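Local coordinates for protein N-acetylgalactosaminyltransferase 7 (Homo sapiens, PDB 6IWR) that is a glycosyltransferase family member that joins a GT-A glycosyltransferase domain to a ricin-type beta-trefoil lectin domain and carries a manganese (II) ion in this structure, at residues 74-78 with 248-252; 81-85 with 124-129; 219-225 with 345-351. All blocks are in the same frame, centred on the assembly; numbering follows the deposited sequence.

Contact 1 of 3, residues 74-78 with 248-252; sequences NFEPK and VNWYA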
# COMPACT_ATOMS: atom_id res chain seq x y z
N ASN A 74 5.56 -47.51 5.36
CA ASN A 74 5.65 -48.15 4.07
C ASN A 74 5.44 -47.25 2.88
O ASN A 74 5.68 -47.65 1.77
CB ASN A 74 4.66 -49.30 3.98
CG ASN A 74 3.30 -48.93 4.50
OD1 ASN A 74 3.17 -48.10 5.38
ND2 ASN A 74 2.28 -49.54 3.96
N PHE A 75 4.96 -46.04 3.09
CA PHE A 75 4.88 -45.10 1.98
C PHE A 75 6.00 -44.07 2.03
O PHE A 75 5.94 -43.06 1.33
CB PHE A 75 3.53 -44.41 1.96
CG PHE A 75 2.43 -45.28 1.44
CD1 PHE A 75 1.86 -46.24 2.25
CD2 PHE A 75 1.99 -45.16 0.13
CE1 PHE A 75 0.84 -47.05 1.78
CE2 PHE A 75 0.99 -45.98 -0.36
CZ PHE A 75 0.41 -46.93 0.47
N GLU A 76 7.01 -44.31 2.83
CA GLU A 76 8.17 -43.45 2.81
C GLU A 76 9.07 -43.84 1.66
O GLU A 76 9.45 -45.01 1.56
CB GLU A 76 8.94 -43.56 4.11
CG GLU A 76 9.70 -42.30 4.35
CD GLU A 76 8.77 -41.17 4.62
OE1 GLU A 76 9.19 -40.00 4.46
OE2 GLU A 76 7.60 -41.46 4.97
N PRO A 77 9.43 -42.92 0.78
CA PRO A 77 10.40 -43.28 -0.26
C PRO A 77 11.63 -43.93 0.35
O PRO A 77 12.13 -43.51 1.40
CB PRO A 77 10.72 -41.94 -0.93
CG PRO A 77 9.50 -41.11 -0.69
CD PRO A 77 9.00 -41.52 0.68
N LYS A 78 12.11 -44.99 -0.30
CA LYS A 78 13.24 -45.76 0.21
C LYS A 78 14.55 -44.96 0.12
O LYS A 78 15.34 -44.95 1.08
CB LYS A 78 13.36 -47.07 -0.55
CG LYS A 78 12.03 -47.55 -1.16
CD LYS A 78 12.29 -48.51 -2.31
CE LYS A 78 13.35 -47.92 -3.24
NZ LYS A 78 14.00 -48.95 -4.08
N VAL A 248 6.49 -35.08 0.02
CA VAL A 248 6.65 -36.51 -0.22
C VAL A 248 5.79 -37.28 0.77
O VAL A 248 5.65 -36.90 1.93
CB VAL A 248 8.13 -36.99 -0.18
CG1 VAL A 248 9.11 -35.90 -0.60
CG2 VAL A 248 8.51 -37.66 1.14
N ASN A 249 5.20 -38.37 0.27
CA ASN A 249 4.20 -39.15 0.99
C ASN A 249 3.09 -38.25 1.52
O ASN A 249 2.76 -38.27 2.71
CB ASN A 249 4.82 -39.97 2.12
CG ASN A 249 3.84 -40.93 2.71
OD1 ASN A 249 2.88 -41.32 2.05
ND2 ASN A 249 4.05 -41.32 3.95
N TRP A 250 2.50 -37.46 0.61
CA TRP A 250 1.34 -36.63 0.96
C TRP A 250 0.05 -37.39 0.85
O TRP A 250 -0.95 -36.98 1.45
CB TRP A 250 1.22 -35.40 0.05
CG TRP A 250 0.90 -35.75 -1.38
CD1 TRP A 250 1.74 -36.36 -2.27
CD2 TRP A 250 -0.33 -35.50 -2.09
NE1 TRP A 250 1.11 -36.49 -3.50
CE2 TRP A 250 -0.15 -35.99 -3.41
CE3 TRP A 250 -1.56 -34.90 -1.75
CZ2 TRP A 250 -1.16 -35.92 -4.39
CZ3 TRP A 250 -2.56 -34.83 -2.73
CH2 TRP A 250 -2.35 -35.34 -4.03
N TYR A 251 0.05 -38.49 0.10
CA TYR A 251 -1.19 -39.11 -0.33
C TYR A 251 -1.79 -40.01 0.76
O TYR A 251 -2.98 -39.91 1.06
CB TYR A 251 -0.96 -39.89 -1.61
CG TYR A 251 -2.24 -40.41 -2.19
CD1 TYR A 251 -2.99 -39.63 -3.05
CD2 TYR A 251 -2.74 -41.68 -1.83
CE1 TYR A 251 -4.20 -40.09 -3.56
CE2 TYR A 251 -3.95 -42.15 -2.33
CZ TYR A 251 -4.67 -41.34 -3.19
OH TYR A 251 -5.87 -41.77 -3.71
N ALA A 252 -1.00 -40.90 1.33
CA ALA A 252 -1.55 -41.86 2.29
C ALA A 252 -2.10 -41.17 3.53
O ALA A 252 -3.26 -41.40 3.89
CB ALA A 252 -0.49 -42.91 2.64

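Contact 2 of 3, residues 81-85 with 124-129; sequences EPPGV and SLDRSV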
# COMPACT_ATOMS: atom_id res chain seq x y z
N GLU A 81 15.32 -38.37 -3.04
CA GLU A 81 14.62 -38.09 -4.28
C GLU A 81 15.58 -37.58 -5.34
O GLU A 81 16.28 -36.59 -5.12
CB GLU A 81 13.51 -37.06 -4.06
CG GLU A 81 12.63 -36.85 -5.29
CD GLU A 81 11.52 -35.84 -5.07
OE1 GLU A 81 11.47 -34.82 -5.81
OE2 GLU A 81 10.71 -36.05 -4.13
N PRO A 82 15.60 -38.20 -6.52
CA PRO A 82 16.49 -37.74 -7.61
C PRO A 82 16.15 -36.31 -8.02
O PRO A 82 14.99 -36.02 -8.33
CB PRO A 82 16.18 -38.72 -8.75
CG PRO A 82 15.20 -39.73 -8.19
CD PRO A 82 14.60 -39.18 -6.95
N PRO A 83 17.14 -35.41 -8.09
CA PRO A 83 16.83 -34.03 -8.47
C PRO A 83 16.33 -33.97 -9.90
O PRO A 83 16.52 -34.91 -10.68
CB PRO A 83 18.17 -33.30 -8.31
CG PRO A 83 19.17 -34.35 -8.56
CD PRO A 83 18.59 -35.63 -8.02
N GLY A 84 15.66 -32.88 -10.24
CA GLY A 84 15.28 -32.69 -11.63
C GLY A 84 16.45 -32.24 -12.47
O GLY A 84 16.57 -32.61 -13.65
N VAL A 85 17.34 -31.41 -11.89
CA VAL A 85 18.58 -31.01 -12.51
C VAL A 85 19.66 -30.98 -11.44
O VAL A 85 19.54 -30.24 -10.46
CB VAL A 85 18.44 -29.64 -13.21
CG1 VAL A 85 19.74 -29.20 -13.89
CG2 VAL A 85 17.29 -29.68 -14.20
N SER A 124 13.50 -26.63 -12.42
CA SER A 124 12.94 -27.79 -13.09
C SER A 124 11.47 -28.00 -12.72
O SER A 124 11.05 -27.73 -11.59
CB SER A 124 13.74 -29.06 -12.74
OG SER A 124 13.08 -30.23 -13.21
N LEU A 125 10.68 -28.51 -13.67
CA LEU A 125 9.35 -28.97 -13.32
C LEU A 125 9.38 -30.19 -12.41
O LEU A 125 8.39 -30.45 -11.70
CB LEU A 125 8.55 -29.30 -14.57
CG LEU A 125 8.41 -28.13 -15.54
CD1 LEU A 125 7.74 -28.62 -16.83
CD2 LEU A 125 7.64 -27.00 -14.89
N ASP A 126 10.50 -30.94 -12.39
CA ASP A 126 10.65 -32.16 -11.60
C ASP A 126 11.59 -31.97 -10.41
O ASP A 126 12.18 -32.93 -9.91
CB ASP A 126 11.15 -33.29 -12.49
CG ASP A 126 10.21 -33.58 -13.64
OD1 ASP A 126 8.99 -33.79 -13.40
OD2 ASP A 126 10.68 -33.58 -14.80
N ARG A 127 11.73 -30.75 -9.95
CA ARG A 127 12.70 -30.47 -8.90
C ARG A 127 12.35 -31.23 -7.64
O ARG A 127 11.19 -31.55 -7.37
CB ARG A 127 12.75 -28.98 -8.60
CG ARG A 127 11.53 -28.45 -7.85
CD ARG A 127 11.95 -27.21 -7.19
NE ARG A 127 10.89 -26.54 -6.46
CZ ARG A 127 11.05 -25.34 -5.90
NH1 ARG A 127 10.05 -24.78 -5.23
NH2 ARG A 127 12.21 -24.71 -6.02
N SER A 128 13.39 -31.53 -6.86
CA SER A 128 13.21 -32.06 -5.52
C SER A 128 12.83 -30.91 -4.60
O SER A 128 12.90 -29.75 -5.02
CB SER A 128 14.49 -32.73 -5.05
OG SER A 128 15.58 -31.83 -5.16
N VAL A 129 12.45 -31.20 -3.36
CA VAL A 129 11.94 -30.17 -2.47
C VAL A 129 12.37 -30.48 -1.04
O VAL A 129 12.72 -31.62 -0.72
CB VAL A 129 10.40 -30.06 -2.62
CG1 VAL A 129 9.73 -30.02 -1.29
CG2 VAL A 129 10.05 -28.84 -3.45
O HOH W 1 11.89 -33.76 -2.40

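Contact 3 of 3, residues 219-225 with 345-351; sequences GLIQARS and YDPGLQI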
# COMPACT_ATOMS: atom_id res chain seq x y z
N GLY A 219 -15.82 -18.58 -12.66
CA GLY A 219 -15.28 -18.23 -11.36
C GLY A 219 -14.81 -19.46 -10.60
O GLY A 219 -15.10 -20.61 -10.93
N LEU A 220 -14.08 -19.19 -9.52
CA LEU A 220 -13.33 -20.23 -8.82
C LEU A 220 -14.25 -21.27 -8.19
O LEU A 220 -13.99 -22.47 -8.29
CB LEU A 220 -12.46 -19.58 -7.76
CG LEU A 220 -11.63 -20.60 -7.02
CD1 LEU A 220 -10.54 -21.13 -7.95
CD2 LEU A 220 -11.04 -19.95 -5.79
N ILE A 221 -15.29 -20.83 -7.50
CA ILE A 221 -16.16 -21.76 -6.78
C ILE A 221 -16.90 -22.67 -7.75
O ILE A 221 -16.92 -23.89 -7.60
CB ILE A 221 -17.16 -20.98 -5.91
CG1 ILE A 221 -16.41 -20.07 -4.94
CG2 ILE A 221 -18.10 -21.93 -5.20
CD1 ILE A 221 -17.31 -19.12 -4.24
N GLN A 222 -17.58 -22.08 -8.73
CA GLN A 222 -18.33 -22.93 -9.64
C GLN A 222 -17.41 -23.76 -10.53
O GLN A 222 -17.81 -24.83 -11.01
CB GLN A 222 -19.30 -22.09 -10.47
CG GLN A 222 -20.39 -21.40 -9.61
CD GLN A 222 -20.88 -22.22 -8.37
OE1 GLN A 222 -21.22 -23.41 -8.45
NE2 GLN A 222 -20.92 -21.54 -7.23
N ALA A 223 -16.17 -23.31 -10.74
CA ALA A 223 -15.23 -24.13 -11.49
C ALA A 223 -14.88 -25.41 -10.73
O ALA A 223 -14.74 -26.48 -11.34
CB ALA A 223 -13.95 -23.34 -11.81
N ARG A 224 -14.73 -25.32 -9.41
CA ARG A 224 -14.50 -26.51 -8.61
C ARG A 224 -15.68 -27.47 -8.71
O ARG A 224 -15.49 -28.70 -8.73
CB ARG A 224 -14.22 -26.14 -7.15
CG ARG A 224 -12.84 -25.52 -6.88
CD ARG A 224 -12.53 -25.60 -5.40
NE ARG A 224 -11.47 -24.67 -5.03
CZ ARG A 224 -11.66 -23.57 -4.31
NH1 ARG A 224 -12.88 -23.28 -3.86
NH2 ARG A 224 -10.64 -22.76 -4.04
N SER A 225 -16.90 -26.94 -8.81
CA SER A 225 -18.07 -27.82 -8.91
C SER A 225 -18.10 -28.54 -10.26
O SER A 225 -18.40 -29.74 -10.33
CB SER A 225 -19.35 -27.03 -8.68
OG SER A 225 -19.52 -26.68 -7.31
N TYR A 345 -20.99 -27.40 -3.57
CA TYR A 345 -20.77 -26.02 -3.20
C TYR A 345 -22.06 -25.35 -3.60
O TYR A 345 -22.52 -25.49 -4.73
CB TYR A 345 -19.65 -25.41 -4.04
CG TYR A 345 -18.27 -25.48 -3.43
CD1 TYR A 345 -18.09 -25.41 -2.05
CD2 TYR A 345 -17.15 -25.60 -4.23
CE1 TYR A 345 -16.82 -25.47 -1.50
CE2 TYR A 345 -15.88 -25.66 -3.68
CZ TYR A 345 -15.73 -25.59 -2.33
OH TYR A 345 -14.46 -25.65 -1.80
N ASP A 346 -22.66 -24.62 -2.67
CA ASP A 346 -23.93 -23.97 -2.94
C ASP A 346 -23.78 -23.27 -4.28
O ASP A 346 -22.80 -22.58 -4.51
CB ASP A 346 -24.24 -22.97 -1.81
CG ASP A 346 -25.13 -21.82 -2.24
OD1 ASP A 346 -25.89 -21.96 -3.22
OD2 ASP A 346 -25.07 -20.76 -1.59
N PRO A 347 -24.75 -23.46 -5.17
CA PRO A 347 -24.62 -22.89 -6.51
C PRO A 347 -24.87 -21.40 -6.57
O PRO A 347 -24.55 -20.81 -7.60
CB PRO A 347 -25.66 -23.64 -7.33
CG PRO A 347 -26.58 -24.23 -6.35
CD PRO A 347 -25.86 -24.41 -5.07
N GLY A 348 -25.38 -20.79 -5.51
CA GLY A 348 -25.54 -19.34 -5.51
C GLY A 348 -24.25 -18.55 -5.26
O GLY A 348 -24.24 -17.33 -5.44
N LEU A 349 -23.19 -19.20 -4.81
CA LEU A 349 -21.96 -18.48 -4.55
C LEU A 349 -21.39 -17.98 -5.87
O LEU A 349 -21.18 -18.76 -6.80
CB LEU A 349 -20.95 -19.37 -3.84
CG LEU A 349 -21.09 -19.41 -2.31
CD1 LEU A 349 -22.36 -18.70 -1.83
CD2 LEU A 349 -21.05 -20.85 -1.85
N GLN A 350 -21.15 -16.68 -5.92
CA GLN A 350 -20.46 -16.04 -7.02
C GLN A 350 -18.97 -16.07 -6.73
O GLN A 350 -18.54 -16.73 -5.82
CB GLN A 350 -20.96 -14.63 -7.23
CG GLN A 350 -22.41 -14.42 -6.81
CD GLN A 350 -23.27 -13.83 -7.90
OE1 GLN A 350 -23.88 -14.54 -8.68
NE2 GLN A 350 -23.33 -12.51 -7.95
N ILE A 351 -18.17 -15.35 -7.49
CA ILE A 351 -16.82 -15.73 -7.80
C ILE A 351 -15.89 -15.95 -6.61
O ILE A 351 -15.19 -16.94 -6.57
CB ILE A 351 -16.21 -14.65 -8.71
CG1 ILE A 351 -14.70 -14.90 -8.97
CG2 ILE A 351 -16.47 -13.27 -8.13
CD1 ILE A 351 -14.30 -14.94 -10.43

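Contact 1 of 3, residues 74-78 with 248-252
Residues 74-78, part of a long loop between strand 66-67 and helix 103-113, run past the start of helix 251-260 in the GT-A domain. N74 follows a cis peptide bond and is held by Y142 through ND2. F75 makes the main approach: its CB lies 3.2 Å from N249 OD1, and its ring is covered on one face by the methyl group of A252, with A252 CB 4.1 Å from the ring centroid and 16° off the normal, a CH-pi contact. E76 brings OE2 to 3.7 Å from N249 ND2, but its carboxylate is engaged mainly by a salt bridge with R133. P77 adds a separate apolar touch at the exposed end, its CD 3.9 Å from V248 CG2. No hydrogen bond joins the two segments. N249 adopts left-handed backbone angles as the chain turns from strand 244-246 into helix 251-260. Behind this turn, W250 and Y251 pack on I238 of strand 236-240, so the loop covers the outward side of a helix start backed by the central sheet.

Contact 2 of 3, residues 81-85 with 124-129
An ST turn within a type I beta turn, S124 to R127, shapes one side of this loop-to-loop contact at the surface: D126 N donates to S124 OG at 2.8 Å. G84 lies against that turn, its CA 3.7 Å from S124 OG; a side chain there would collide with the serine hydroxyl. V85 CG2 adds an apolar touch to S124 CB at 3.9 Å. G84 N comes within 3.5 Å of D126 O at a poor angle and bonds instead to E91, whose OE2 also accepts from S128 N, so this glutamate ties both loops together. At the other end of residues 81-85, E81 OE1 lies 3.3 Å from S128 CA, while a water lies 2.8 Å from V129 N, which donates to it, and 3.1 Å from E81 OE2, to which it gives a weak bond. The E81 carboxylate also forms salt bridges with R173 and K172. Thus both loops meet at helix 160-173: K172 bonds to P82 O and D126 O, D126 pairs with H168, and L125 packs on M164 and R165.

Contact 3 of 3, residues 219-225 with 345-351
The strongest bond between these segments runs from Q222 NE2 to L349 O at 2.8 Å, with a weak second one from Q222 NE2 to D346 O at 3.5 Å. The side-chain amide of Q222, on the first turns of helix 219-230 in the GT-A domain, thereby takes up backbone carbonyls at both ends of a type I beta turn, D346 to L349. Within it D346 OD1 accepts from G348 N at 2.6 Å, an Asx turn, and the other carboxylate oxygen of D346 forms a salt bridge with R407 of helix 400-412. R224 passes the edge of the Y345 ring; its NH1 lies 3.5 Å from Y345 OH and forms a salt bridge with E355. Around these polar groups, I221 fills the gap between helix and loop, its CG2 3.9 Å from Y345 CD2 and its CD1 3.7 Å from L349 CB. Y345 buries the most surface here, with S225 OG 3.5 Å from its CB, and meets F339 edge-to-face. At the start of the helix the backbones come closest, and G219 CA, with no side chain in the way, approaches I351 CD1 to 3.6 Å.

Contacts 1 and 2 are neighbours, their centres 17 Å apart on the same side of the chain's centre, and they touch where V248 CG1 lies 3.9 Å from E81 OE2. One loop, running from 74 to 85, supplies a segment to each, so the same stretch of chain is laid first over the start of helix 251-260 and then over residues 124-129. Contact 3 is separate, its centre 33 Å from that of contact 1 and 34 Å from that of contact 2, with nearest atoms about 14 and 20 Å away. It is the contact close to the metal: the L220 side chain is about 7 Å from the manganese (II) ion.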